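Local coordinates for ethylbenzene dehydrogenase alpha-subunit (Aromatoleum aromaticum, PDB 2IVF), which is a molybdenum-containing subunit of the molybdopterin oxidoreductase family that holds two pterin cofactors and an iron/sulfur cluster, at residues W104-A109 / S131-N136; F324-T329 / D377-L382; P546-Y551 / D590-A595; A690-L695 / K726-G731; D890-F895 / V971-A976. One frame throughout, in Å; residues are numbered along the deposited sequence.

Contact 1 (W104-A109 / S131-N136); sequences WREEQA and SAFNNN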
# COMPACT_ATOMS: atom_id res chain seq x y z
N TRP A 104 -4.02 15.15 -14.17
CA TRP A 104 -5.11 15.40 -13.24
C TRP A 104 -5.39 14.17 -12.38
O TRP A 104 -5.47 14.27 -11.16
CB TRP A 104 -6.33 15.79 -14.04
CG TRP A 104 -7.56 15.75 -13.28
CD1 TRP A 104 -7.80 16.24 -12.04
CD2 TRP A 104 -8.78 15.19 -13.74
NE1 TRP A 104 -9.12 15.97 -11.68
CE2 TRP A 104 -9.73 15.35 -12.73
CE3 TRP A 104 -9.14 14.52 -14.89
CZ2 TRP A 104 -11.01 14.88 -12.86
CZ3 TRP A 104 -10.44 14.10 -15.04
CH2 TRP A 104 -11.34 14.26 -14.03
N ARG A 105 -5.56 13.01 -13.02
CA ARG A 105 -5.85 11.78 -12.28
C ARG A 105 -5.57 10.61 -13.18
O ARG A 105 -5.25 10.78 -14.37
CB ARG A 105 -7.32 11.73 -11.86
CG ARG A 105 -8.23 11.53 -13.02
CD ARG A 105 -9.65 11.49 -12.58
NE ARG A 105 -10.01 10.27 -11.87
CZ ARG A 105 -10.52 9.17 -12.43
NH1 ARG A 105 -10.68 9.07 -13.72
NH2 ARG A 105 -10.84 8.14 -11.67
N GLU A 106 -5.70 9.42 -12.58
CA GLU A 106 -5.55 8.17 -13.31
C GLU A 106 -6.68 7.23 -12.91
O GLU A 106 -7.31 7.39 -11.86
CB GLU A 106 -4.19 7.56 -12.99
CG GLU A 106 -3.93 7.38 -11.47
CD GLU A 106 -3.14 8.53 -10.90
OE1 GLU A 106 -1.91 8.61 -11.15
OE2 GLU A 106 -3.72 9.36 -10.20
N GLU A 107 -6.92 6.24 -13.75
CA GLU A 107 -7.88 5.21 -13.44
C GLU A 107 -7.55 3.93 -14.21
O GLU A 107 -7.14 3.98 -15.38
CB GLU A 107 -9.28 5.72 -13.82
CG GLU A 107 -10.40 4.71 -13.56
CD GLU A 107 -11.82 5.26 -13.57
OE1 GLU A 107 -12.04 6.50 -13.66
OE2 GLU A 107 -12.75 4.42 -13.51
N GLN A 108 -7.85 2.80 -13.59
CA GLN A 108 -7.52 1.51 -14.18
C GLN A 108 -8.27 1.35 -15.48
O GLN A 108 -9.45 1.63 -15.55
CB GLN A 108 -7.93 0.34 -13.30
CG GLN A 108 -7.20 0.26 -11.98
CD GLN A 108 -8.00 0.88 -10.82
OE1 GLN A 108 -8.54 2.01 -10.92
NE2 GLN A 108 -8.08 0.12 -9.69
N ALA A 109 -7.58 0.83 -16.50
CA ALA A 109 -8.24 0.51 -17.74
C ALA A 109 -9.10 -0.74 -17.59
O ALA A 109 -10.15 -0.80 -18.19
CB ALA A 109 -7.21 0.37 -18.88
N SER A 131 -3.37 4.63 -7.94
CA SER A 131 -4.60 5.35 -8.27
C SER A 131 -4.61 6.80 -7.75
O SER A 131 -5.57 7.55 -8.01
CB SER A 131 -5.80 4.58 -7.73
OG SER A 131 -5.95 3.34 -8.40
N ALA A 132 -3.57 7.18 -7.01
CA ALA A 132 -3.37 8.57 -6.52
C ALA A 132 -2.00 9.13 -6.89
O ALA A 132 -1.58 10.16 -6.37
CB ALA A 132 -3.51 8.58 -5.01
N PHE A 133 -1.34 8.50 -7.85
CA PHE A 133 0.01 8.90 -8.21
C PHE A 133 0.12 10.32 -8.80
O PHE A 133 1.14 10.96 -8.68
CB PHE A 133 0.65 7.86 -9.16
CG PHE A 133 2.11 8.07 -9.23
CD1 PHE A 133 2.88 7.68 -8.16
CD2 PHE A 133 2.70 8.76 -10.27
CE1 PHE A 133 4.25 7.94 -8.14
CE2 PHE A 133 4.07 9.03 -10.25
CZ PHE A 133 4.82 8.62 -9.16
N ASN A 134 -0.95 10.85 -9.38
CA ASN A 134 -0.93 12.23 -9.80
C ASN A 134 -0.49 13.17 -8.68
O ASN A 134 0.10 14.21 -8.92
CB ASN A 134 -2.34 12.63 -10.28
CG ASN A 134 -3.34 12.81 -9.12
OD1 ASN A 134 -4.13 11.90 -8.81
ND2 ASN A 134 -3.37 14.01 -8.56
N ASN A 135 -0.75 12.78 -7.42
CA ASN A 135 -0.37 13.61 -6.28
C ASN A 135 1.10 13.60 -6.05
O ASN A 135 1.66 14.60 -5.61
CB ASN A 135 -1.12 13.14 -5.05
CG ASN A 135 -2.60 13.30 -5.22
OD1 ASN A 135 -3.09 14.42 -5.23
ND2 ASN A 135 -3.29 12.21 -5.52
N ASN A 136 1.75 12.48 -6.37
CA ASN A 136 3.21 12.42 -6.30
C ASN A 136 3.86 13.40 -7.28
O ASN A 136 4.84 14.07 -6.96
CB ASN A 136 3.73 11.03 -6.60
CG ASN A 136 3.50 10.06 -5.46
OD1 ASN A 136 2.37 9.74 -5.17
ND2 ASN A 136 4.58 9.58 -4.84
O HOH W 1 -7.95 7.36 -9.22
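Glu106 reaches across to the backbone of Asn134, tying an outer strand of a three-stranded antiparallel sheet to the chain beside the iron/sulfur cluster. The strand carries a classic beta bulge just before, where Trp104 and Arg105 both face Tyr97. With CG between the backbone N and the carbonyl carbon (chi1 54°) and the chain bent at chi2 (-96°), Glu106 brings CD up to the backbone nitrogens of Phe133 and Asn134. Asn134 N gives weak hydrogen bonds to both oxygens, Glu106 OE1 at 3.0 Å and, straighter, Glu106 OE2 at 3.3 Å. OE1 also packs on Phe133 CB at 3.3 Å, and its stronger partner is the hydroxyl of Tyr656. A water bridges the backbone oxygens of Glu106 and Ser131, donating to each. Arg105 turns the other way: its CD lies over one face of the Trp104 ring, offset toward the rim, and its guanidinium grips Glu107 end-on. That carboxylate has second partners in Arg217 and Arg228 of the beta-subunit, so the strand joins the two subunits. NH1 and NH2 of Arg105 both go to a single atom, with Glu107 OE1 2.9 Å from NH1 on its anti lone pair and 2.8 Å from NH2 above the carboxylate plane.

Contact 2 (F324-T329 / D377-L382); sequences FVCEQT and DFMPAL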
# COMPACT_ATOMS: atom_id res chain seq x y z
N PHE A 324 5.83 -40.30 -5.57
CA PHE A 324 6.34 -38.96 -5.82
C PHE A 324 7.62 -38.76 -5.04
O PHE A 324 8.61 -38.24 -5.57
CB PHE A 324 5.29 -37.93 -5.39
CG PHE A 324 5.65 -36.49 -5.70
CD1 PHE A 324 6.49 -35.75 -4.85
CD2 PHE A 324 5.12 -35.86 -6.82
CE1 PHE A 324 6.81 -34.43 -5.13
CE2 PHE A 324 5.42 -34.52 -7.09
CZ PHE A 324 6.26 -33.80 -6.25
N VAL A 325 7.60 -39.15 -3.76
CA VAL A 325 8.78 -39.02 -2.91
C VAL A 325 9.96 -39.82 -3.47
O VAL A 325 11.08 -39.35 -3.58
CB VAL A 325 8.41 -39.41 -1.47
CG1 VAL A 325 9.56 -40.04 -0.70
CG2 VAL A 325 7.83 -38.20 -0.76
N CYS A 326 9.67 -41.03 -3.88
CA CYS A 326 10.68 -41.93 -4.40
C CYS A 326 11.25 -41.44 -5.71
O CYS A 326 12.40 -41.68 -6.02
CB CYS A 326 10.08 -43.31 -4.56
SG CYS A 326 9.98 -44.16 -2.98
N GLU A 327 10.46 -40.72 -6.47
CA GLU A 327 10.92 -40.28 -7.79
C GLU A 327 11.62 -38.93 -7.72
O GLU A 327 12.69 -38.75 -8.34
CB GLU A 327 9.70 -40.25 -8.73
CG GLU A 327 9.83 -39.54 -10.04
CD GLU A 327 8.46 -39.42 -10.71
OE1 GLU A 327 7.99 -40.47 -11.23
OE2 GLU A 327 7.87 -38.32 -10.68
N GLN A 328 11.05 -38.00 -6.97
CA GLN A 328 11.37 -36.60 -7.08
C GLN A 328 12.47 -36.15 -6.15
O GLN A 328 13.05 -35.11 -6.37
CB GLN A 328 10.13 -35.72 -6.81
CG GLN A 328 9.00 -35.83 -7.82
CD GLN A 328 9.33 -35.12 -9.12
OE1 GLN A 328 9.70 -33.95 -9.11
NE2 GLN A 328 9.22 -35.83 -10.23
N THR A 329 12.75 -36.94 -5.11
CA THR A 329 13.55 -36.45 -4.00
C THR A 329 14.66 -37.40 -3.60
O THR A 329 14.78 -38.49 -4.13
CB THR A 329 12.70 -36.21 -2.73
OG1 THR A 329 12.47 -37.48 -2.11
CG2 THR A 329 11.38 -35.50 -3.05
N ASP A 377 12.07 -47.28 -12.68
CA ASP A 377 11.62 -48.54 -13.26
C ASP A 377 11.39 -49.59 -12.16
O ASP A 377 11.18 -50.76 -12.45
CB ASP A 377 12.57 -49.00 -14.36
CG ASP A 377 13.98 -49.24 -13.88
OD1 ASP A 377 14.24 -49.11 -12.67
OD2 ASP A 377 14.83 -49.57 -14.72
N PHE A 378 11.42 -49.14 -10.90
CA PHE A 378 11.06 -49.96 -9.75
C PHE A 378 10.83 -49.04 -8.58
O PHE A 378 11.22 -47.88 -8.64
CB PHE A 378 12.17 -50.94 -9.42
CG PHE A 378 13.31 -50.33 -8.67
CD1 PHE A 378 14.27 -49.61 -9.33
CD2 PHE A 378 13.41 -50.46 -7.31
CE1 PHE A 378 15.32 -49.03 -8.65
CE2 PHE A 378 14.46 -49.89 -6.63
CZ PHE A 378 15.41 -49.18 -7.29
N MET A 379 10.25 -49.53 -7.49
CA MET A 379 10.05 -48.69 -6.31
C MET A 379 11.21 -48.82 -5.34
O MET A 379 11.41 -49.88 -4.75
CB MET A 379 8.76 -49.07 -5.59
CG MET A 379 7.55 -48.27 -6.00
SD MET A 379 7.57 -46.60 -5.31
CE MET A 379 5.81 -46.39 -4.95
N PRO A 380 11.98 -47.74 -5.15
CA PRO A 380 13.06 -47.77 -4.16
C PRO A 380 12.54 -47.99 -2.75
O PRO A 380 11.42 -47.60 -2.45
CB PRO A 380 13.69 -46.37 -4.27
CG PRO A 380 13.21 -45.82 -5.56
CD PRO A 380 11.91 -46.46 -5.85
N ALA A 381 13.37 -48.57 -1.90
CA ALA A 381 13.09 -48.65 -0.46
C ALA A 381 12.99 -47.26 0.12
O ALA A 381 13.68 -46.34 -0.35
CB ALA A 381 14.20 -49.43 0.28
N LEU A 382 12.13 -47.09 1.11
CA LEU A 382 12.12 -45.90 1.94
C LEU A 382 12.47 -46.32 3.36
O LEU A 382 13.53 -45.95 3.89
CB LEU A 382 10.76 -45.20 1.91
CG LEU A 382 10.51 -44.34 0.68
CD1 LEU A 382 9.19 -43.64 0.82
CD2 LEU A 382 11.63 -43.31 0.44
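The Pro380 ring sets its CD 3.9 Å from Cys326 CB, while the aromatic rings of the two segments face elsewhere: one face of the Phe324 ring has Gln328 CG over its centre, Trp471 meets Phe324 edge-to-face, and Asp377 OD1 lies in plane at the edge of the Phe378 ring. This is a helix packed on an extended loop: helix 322-328 of the molybdopterin oxidoreductase region presents its last turn to the segment that leads into strand 385-389. Cys326 carries most of it. Its SG stands anti to the carbonyl carbon (chi1 -78°), which puts the sulfur among three loop residues: 3.7 Å from Leu382 CG, 3.8 Å from Pro380 O and 4.1 Å from Met379 SD. Met379, itself solvent-exposed, bends at chi2 and chi3 to bring SD to the sulfur. Apart from Pro380 O the partners are apolar, and the fit rests on side-chain packing. Nearby, Thr329, the first residue to leave helical angles, sends its hydroxyl back to Val325 O at 2.8 Å, and Leu331 N donates to that same OG1. Leu467 of helix 454-467 also touches Val325. Beside Cys326, Val325 CG1 meets both branches of Leu382, with CD1 at 3.9 Å and CD2 at 4.0 Å.

Contact 3 (P546-Y551 / D590-A595); sequences PAMWLY and DHIRPA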
# COMPACT_ATOMS: atom_id res chain seq x y z
N PRO A 546 26.62 -8.58 -1.56
CA PRO A 546 26.68 -7.35 -0.73
C PRO A 546 27.24 -7.49 0.69
O PRO A 546 27.82 -6.53 1.23
CB PRO A 546 25.23 -6.86 -0.74
CG PRO A 546 24.44 -8.07 -1.01
CD PRO A 546 25.24 -8.95 -1.88
N ALA A 547 27.20 -8.69 1.28
CA ALA A 547 27.85 -8.92 2.58
C ALA A 547 29.34 -8.57 2.59
O ALA A 547 29.91 -8.19 3.63
CB ALA A 547 27.62 -10.39 3.08
N MET A 548 30.01 -8.73 1.45
CA MET A 548 31.46 -8.62 1.42
C MET A 548 31.91 -7.19 1.67
O MET A 548 32.72 -6.95 2.56
CB MET A 548 32.08 -9.11 0.11
CG MET A 548 31.81 -10.56 -0.20
SD MET A 548 32.24 -11.66 1.18
CE MET A 548 31.88 -13.26 0.42
N TRP A 549 31.40 -6.26 0.88
CA TRP A 549 31.88 -4.89 0.97
C TRP A 549 31.34 -4.27 2.29
O TRP A 549 32.04 -3.52 2.94
CB TRP A 549 31.51 -4.06 -0.28
CG TRP A 549 30.15 -3.50 -0.25
CD1 TRP A 549 28.98 -4.14 -0.43
CD2 TRP A 549 29.83 -2.14 -0.01
NE1 TRP A 549 27.91 -3.26 -0.29
CE2 TRP A 549 28.43 -2.02 -0.03
CE3 TRP A 549 30.62 -1.02 0.25
CZ2 TRP A 549 27.78 -0.82 0.16
CZ3 TRP A 549 29.98 0.19 0.46
CH2 TRP A 549 28.58 0.28 0.40
N LEU A 550 30.13 -4.67 2.71
CA LEU A 550 29.60 -4.19 3.98
C LEU A 550 30.48 -4.62 5.13
O LEU A 550 30.79 -3.80 6.02
CB LEU A 550 28.17 -4.65 4.21
CG LEU A 550 27.10 -4.06 3.28
CD1 LEU A 550 25.75 -4.68 3.59
CD2 LEU A 550 27.06 -2.51 3.36
N TYR A 551 30.94 -5.87 5.07
CA TYR A 551 31.84 -6.43 6.08
C TYR A 551 33.21 -5.77 6.11
O TYR A 551 33.70 -5.44 7.17
CB TYR A 551 32.07 -7.95 5.82
CG TYR A 551 32.94 -8.69 6.83
CD1 TYR A 551 32.39 -9.21 8.00
CD2 TYR A 551 34.30 -8.95 6.58
CE1 TYR A 551 33.20 -9.93 8.93
CE2 TYR A 551 35.06 -9.66 7.46
CZ TYR A 551 34.50 -10.15 8.64
OH TYR A 551 35.34 -10.84 9.48
N ASP A 590 36.69 -11.60 -7.50
CA ASP A 590 35.57 -11.03 -8.28
C ASP A 590 34.26 -10.98 -7.51
O ASP A 590 33.29 -10.39 -7.99
CB ASP A 590 35.40 -11.76 -9.61
CG ASP A 590 36.54 -11.45 -10.57
OD1 ASP A 590 37.32 -10.50 -10.30
OD2 ASP A 590 36.64 -12.14 -11.60
N HIS A 591 34.26 -11.62 -6.35
CA HIS A 591 33.19 -11.53 -5.34
C HIS A 591 33.49 -10.49 -4.27
O HIS A 591 32.63 -9.79 -3.81
CB HIS A 591 33.00 -12.88 -4.61
CG HIS A 591 32.63 -14.01 -5.52
ND1 HIS A 591 31.53 -13.96 -6.34
CD2 HIS A 591 33.23 -15.21 -5.75
CE1 HIS A 591 31.45 -15.10 -7.03
NE2 HIS A 591 32.48 -15.86 -6.70
N ILE A 592 34.73 -10.42 -3.83
CA ILE A 592 35.06 -9.53 -2.72
C ILE A 592 35.55 -8.17 -3.23
O ILE A 592 36.71 -7.91 -3.27
CB ILE A 592 36.06 -10.20 -1.79
CG1 ILE A 592 35.40 -11.45 -1.18
CG2 ILE A 592 36.50 -9.21 -0.67
CD1 ILE A 592 36.32 -12.49 -0.67
N ARG A 593 34.60 -7.32 -3.61
CA ARG A 593 34.87 -6.01 -4.20
C ARG A 593 33.94 -5.00 -3.53
O ARG A 593 32.82 -5.37 -3.13
CB ARG A 593 34.57 -6.01 -5.71
CG ARG A 593 35.37 -6.99 -6.52
CD ARG A 593 35.10 -6.87 -8.01
NE ARG A 593 35.46 -5.56 -8.58
CZ ARG A 593 34.90 -5.03 -9.67
NH1 ARG A 593 33.97 -5.70 -10.35
NH2 ARG A 593 35.27 -3.84 -10.11
N PRO A 594 34.43 -3.75 -3.35
CA PRO A 594 35.82 -3.38 -3.60
C PRO A 594 36.78 -4.21 -2.77
O PRO A 594 36.44 -4.61 -1.68
CB PRO A 594 35.92 -1.92 -3.12
CG PRO A 594 34.57 -1.44 -2.90
CD PRO A 594 33.62 -2.61 -2.88
N ALA A 595 37.96 -4.48 -3.31
CA ALA A 595 38.93 -5.26 -2.58
C ALA A 595 39.14 -4.58 -1.20
O ALA A 595 39.05 -3.35 -1.08
CB ALA A 595 40.24 -5.34 -3.37
O HOH W 2 30.56 -6.76 -1.88
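Met548 and Trp549, on one turn of helix 546-553, run beside a loop that bends twice, with Ile592 at the centre of an inverse gamma turn and a cis peptide before Pro594; Met548 CA lies 5.6 Å from Ile592 CA. The contact joins this short helix to the loop before strand 602-606, both in the molybdopterin oxidoreductase region. Met548 has CG anti to the carbonyl carbon and its chain bent at chi2 (-51°), which brings SD round to 3.9 Å from Ile592 CG1. The two side chains cross obliquely, and Met548 CG itself touches that same Ile592 CG1 at 3.8 Å. Trp549 makes its contact through CB rather than through its indole: Trp549 CB sits 3.4 Å from Arg593 O and 3.6 Å from Pro594 CD, which the cis peptide bond places next to each other, on the same side of it. The ring leads away from the loop, and Leu550 CD2 lies over one face. A water links the two backbones: it accepts from Trp549 N at 2.9 Å and donates to Arg593 O. Arg593 points away, its NE in a salt bridge with Asp184. Around this pair, Met548 rests on Leu578 and Ile592 on Lys582, both of helix 574-583, while Trp549 packs against Phe621 and Leu625 of helix 617-625.

Contact 4 (A690-L695 / K726-G731); sequences AIALIL and KFTMDG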
# COMPACT_ATOMS: atom_id res chain seq x y z
N ALA A 690 20.47 11.35 -17.94
CA ALA A 690 21.31 11.79 -16.80
C ALA A 690 22.63 11.06 -16.74
O ALA A 690 23.69 11.71 -16.65
CB ALA A 690 20.55 11.60 -15.47
N ILE A 691 22.57 9.73 -16.85
CA ILE A 691 23.77 8.90 -16.83
C ILE A 691 24.58 9.07 -18.07
O ILE A 691 25.84 9.12 -18.04
CB ILE A 691 23.41 7.41 -16.61
CG1 ILE A 691 22.92 7.23 -15.17
CG2 ILE A 691 24.65 6.50 -16.92
CD1 ILE A 691 22.05 6.01 -14.90
N ALA A 692 23.91 9.22 -19.20
CA ALA A 692 24.62 9.51 -20.43
C ALA A 692 25.45 10.79 -20.26
O ALA A 692 26.64 10.84 -20.65
CB ALA A 692 23.62 9.62 -21.62
N LEU A 693 24.84 11.81 -19.66
CA LEU A 693 25.47 13.11 -19.49
C LEU A 693 26.66 13.01 -18.54
O LEU A 693 27.69 13.56 -18.82
CB LEU A 693 24.48 14.14 -18.96
CG LEU A 693 25.00 15.57 -18.71
CD1 LEU A 693 25.75 16.16 -19.93
CD2 LEU A 693 23.76 16.40 -18.36
N ILE A 694 26.48 12.28 -17.44
CA ILE A 694 27.62 12.02 -16.54
C ILE A 694 28.77 11.39 -17.32
O ILE A 694 29.93 11.88 -17.29
CB ILE A 694 27.23 11.10 -15.37
CG1 ILE A 694 26.27 11.83 -14.44
CG2 ILE A 694 28.51 10.63 -14.65
CD1 ILE A 694 25.57 11.00 -13.38
N LEU A 695 28.46 10.35 -18.09
CA LEU A 695 29.52 9.71 -18.88
C LEU A 695 30.18 10.62 -19.95
O LEU A 695 31.37 10.52 -20.18
CB LEU A 695 29.01 8.40 -19.50
CG LEU A 695 28.67 7.33 -18.49
CD1 LEU A 695 28.19 6.07 -19.20
CD2 LEU A 695 29.86 7.05 -17.56
N LYS A 726 30.08 4.24 -25.97
CA LYS A 726 29.70 2.88 -25.66
C LYS A 726 28.35 2.84 -24.99
O LYS A 726 27.49 2.09 -25.40
CB LYS A 726 30.77 2.20 -24.82
CG LYS A 726 31.93 1.76 -25.70
CD LYS A 726 33.18 1.51 -24.94
CE LYS A 726 33.13 0.28 -24.09
NZ LYS A 726 32.79 -0.94 -24.86
N PHE A 727 28.15 3.68 -23.98
CA PHE A 727 26.89 3.74 -23.27
C PHE A 727 25.73 3.97 -24.21
O PHE A 727 24.70 3.33 -24.08
CB PHE A 727 26.91 4.83 -22.21
CG PHE A 727 25.72 4.85 -21.37
CD1 PHE A 727 25.61 3.96 -20.30
CD2 PHE A 727 24.67 5.69 -21.66
CE1 PHE A 727 24.47 3.93 -19.54
CE2 PHE A 727 23.53 5.68 -20.89
CZ PHE A 727 23.43 4.78 -19.83
N THR A 728 25.85 4.93 -25.11
CA THR A 728 24.74 5.30 -25.97
C THR A 728 24.69 4.48 -27.27
O THR A 728 23.86 4.79 -28.18
CB THR A 728 24.83 6.82 -26.33
OG1 THR A 728 26.00 7.06 -27.10
CG2 THR A 728 24.81 7.75 -25.11
N MET A 729 25.57 3.48 -27.41
CA MET A 729 25.74 2.77 -28.68
C MET A 729 25.92 3.78 -29.81
O MET A 729 25.15 3.80 -30.78
CB MET A 729 24.56 1.85 -28.98
CG MET A 729 24.40 0.70 -28.02
SD MET A 729 22.97 -0.29 -28.45
CE MET A 729 22.67 -1.24 -26.97
N ASP A 730 26.92 4.63 -29.64
CA ASP A 730 27.29 5.65 -30.62
C ASP A 730 26.09 6.52 -31.04
O ASP A 730 25.87 6.79 -32.22
CB ASP A 730 27.98 5.01 -31.83
CG ASP A 730 28.86 5.99 -32.56
OD1 ASP A 730 29.31 7.00 -31.96
OD2 ASP A 730 29.07 5.76 -33.77
N GLY A 731 25.33 6.94 -30.05
CA GLY A 731 24.24 7.89 -30.26
C GLY A 731 22.89 7.29 -30.53
O GLY A 731 21.91 8.01 -30.68
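Phe727, whose side chain packs against Ile691, Ala692 and Leu695, stands two residues before an unusual run of three residues with positive phi: Met729, Asp730 and Gly731. The run begins with a Schellman motif at Met729 that ends helix 723-727. Phe727 has CG anti to its backbone N (chi1 -174°), which places CG toward helix 687-704. Ile691 CG2 lies 3.6 Å from Phe727 CZ at the far end of the ring, and Leu695 CD1 sits 3.5 Å from Phe727 CB at the near end; both side chains cross Phe727 at about a right angle. Along the CD2-CE2 side lies Ala692, whose backbone N is 3.9 Å from Phe727 CE2. Thr728 adds its CG2 against Ala692 CB, while its OG1 accepts from Gly731 N at 3.0 Å in an ST motif. Arg205 of helix 197-210 binds the carbonyls of Lys726 and Phe727. The side-chain contacts are apolar, so the ring is placed by packing, while polar groups of the helix end are met by Arg205 and the ST motif.

Contact 5 (D890-F895 / V971-A976); sequences DMAKLF and VSIKKA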
# COMPACT_ATOMS: atom_id res chain seq x y z
N ASP A 890 0.57 6.75 22.16
CA ASP A 890 1.80 7.12 22.87
C ASP A 890 3.00 6.94 21.95
O ASP A 890 2.96 6.18 20.99
CB ASP A 890 2.03 6.26 24.11
CG ASP A 890 1.17 6.64 25.25
OD1 ASP A 890 0.65 7.78 25.29
OD2 ASP A 890 1.07 5.83 26.17
N MET A 891 4.06 7.66 22.24
CA MET A 891 5.38 7.35 21.67
C MET A 891 6.06 6.30 22.56
O MET A 891 5.83 6.22 23.76
CB MET A 891 6.28 8.58 21.62
CG MET A 891 5.75 9.70 20.82
SD MET A 891 5.60 9.23 19.11
CE MET A 891 4.01 9.94 18.87
N ALA A 892 6.94 5.53 21.95
CA ALA A 892 7.71 4.52 22.63
C ALA A 892 9.13 4.54 22.12
O ALA A 892 9.35 4.94 20.98
CB ALA A 892 7.05 3.14 22.40
N LYS A 893 10.08 4.12 22.95
CA LYS A 893 11.42 3.78 22.50
C LYS A 893 11.48 2.30 22.25
O LYS A 893 11.01 1.50 23.08
CB LYS A 893 12.51 4.13 23.53
CG LYS A 893 12.65 5.55 23.90
CD LYS A 893 12.97 6.43 22.72
CE LYS A 893 13.55 7.79 23.25
NZ LYS A 893 13.79 8.71 22.16
N LEU A 894 11.99 1.93 21.08
CA LEU A 894 12.43 0.58 20.81
C LEU A 894 13.93 0.57 20.93
O LEU A 894 14.61 1.50 20.42
CB LEU A 894 12.07 0.12 19.40
CG LEU A 894 10.71 -0.43 18.98
CD1 LEU A 894 9.59 0.23 19.71
CD2 LEU A 894 10.58 -0.39 17.43
N PHE A 895 14.47 -0.43 21.58
CA PHE A 895 15.90 -0.47 21.72
C PHE A 895 16.43 -1.86 21.94
O PHE A 895 15.72 -2.74 22.41
CB PHE A 895 16.36 0.49 22.87
CG PHE A 895 15.89 0.09 24.25
CD1 PHE A 895 14.61 0.39 24.69
CD2 PHE A 895 16.74 -0.58 25.11
CE1 PHE A 895 14.20 0.03 25.95
CE2 PHE A 895 16.34 -0.96 26.39
CZ PHE A 895 15.08 -0.66 26.81
N VAL A 971 14.12 -6.67 20.60
CA VAL A 971 14.03 -5.32 21.09
C VAL A 971 13.33 -5.30 22.43
O VAL A 971 12.58 -6.21 22.74
CB VAL A 971 13.27 -4.40 20.13
CG1 VAL A 971 14.02 -4.36 18.80
CG2 VAL A 971 11.79 -4.82 19.99
N SER A 972 13.66 -4.30 23.24
CA SER A 972 12.88 -3.92 24.42
C SER A 972 12.04 -2.69 24.05
O SER A 972 12.40 -1.97 23.14
CB SER A 972 13.84 -3.60 25.55
OG SER A 972 14.23 -4.77 26.27
N ILE A 973 10.93 -2.46 24.73
CA ILE A 973 10.10 -1.29 24.47
C ILE A 973 9.82 -0.59 25.79
O ILE A 973 9.54 -1.22 26.80
CB ILE A 973 8.78 -1.70 23.77
CG1 ILE A 973 9.05 -2.45 22.47
CG2 ILE A 973 7.91 -0.48 23.52
CD1 ILE A 973 7.78 -3.24 21.88
N LYS A 974 9.89 0.74 25.80
CA LYS A 974 9.45 1.51 26.94
C LYS A 974 8.70 2.75 26.44
O LYS A 974 8.88 3.17 25.30
CB LYS A 974 10.64 1.88 27.81
CG LYS A 974 11.59 2.84 27.17
CD LYS A 974 12.77 3.03 28.08
CE LYS A 974 13.72 4.12 27.59
NZ LYS A 974 14.70 4.44 28.74
N LYS A 975 7.88 3.33 27.31
CA LYS A 975 7.12 4.52 26.94
C LYS A 975 8.07 5.68 26.74
O LYS A 975 9.01 5.81 27.50
CB LYS A 975 6.12 4.89 28.05
CG LYS A 975 5.11 5.95 27.57
CD LYS A 975 4.42 6.63 28.74
CE LYS A 975 3.69 7.88 28.29
NZ LYS A 975 4.60 9.07 28.12
N ALA A 976 7.80 6.54 25.76
CA ALA A 976 8.48 7.80 25.56
C ALA A 976 7.41 8.89 25.53
O ALA A 976 6.28 8.67 26.01
CB ALA A 976 9.22 7.81 24.26
OXT ALA A 976 7.64 9.97 24.97
O HOH W 3 3.94 9.50 24.72
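Phe895 is set by its first torsion (chi1 66°), which puts CG between the backbone N and the carbonyl carbon, on the side where the ring lies over Ser972 of the neighbouring strand. The result is a CH-pi contact, Ser972 CB lying 3.7 Å from the ring centroid over one face, shifted toward the rim near CZ. Strands 891-895 and 969-975 pair antiparallel in the sheet of the molybdopterin dinucleotide-binding domain, whose sequence family belongs to the double-psi beta-barrel clan. Lys893 with Lys974 and Phe895 with Ser972 are hydrogen-bonded pairs; the shortest of these bonds runs from Ser972 N to Phe895 O at 2.7 Å. On the side of Phe895 and Ser972, Lys974 stretches out beyond CG, its CD 3.9 Å from Phe895 CE1, and its ammonium is too distant for more than a weak cation-pi attraction. Lys893 instead turns its NZ to a salt bridge with Glu902 of strand 900-908. The other side is apolar: Leu894 and Ile973 lie side by side, CD1 to CG1 at 3.9 Å, with Ala892 CB near Ile973 CG2, and Phe843 and Ile845 of strand 843-846 pack there too. The chain ends in this pairing. Ala976 N donates to Met891 O at 2.8 Å from 46° above the carbonyl plane, and Lys975 NZ bonds the terminal Ala976 O at 2.7 Å.

The five contacts follow one another along the chain and none touches another. Contact 1 lies nearest the cofactors: the Ser131 side chain is about 5 Å from the iron/sulfur cluster and that of Phe133 about 7 Å from the guanylate-ester pterin cofactor (MD1). Three others approach that same cofactor at greater distance, contact 4 at about 9 Å (Ile691), contact 5 at about 10 Å (Leu894) and contact 3 at about 12 Å (Trp549). Contacts 3 and 4 are the closest pair, centres 27 Å apart. Contact 2 is remote, 55 Å from contact 1 and 56 Å from contact 4 between centres, across the middle of the chain from both.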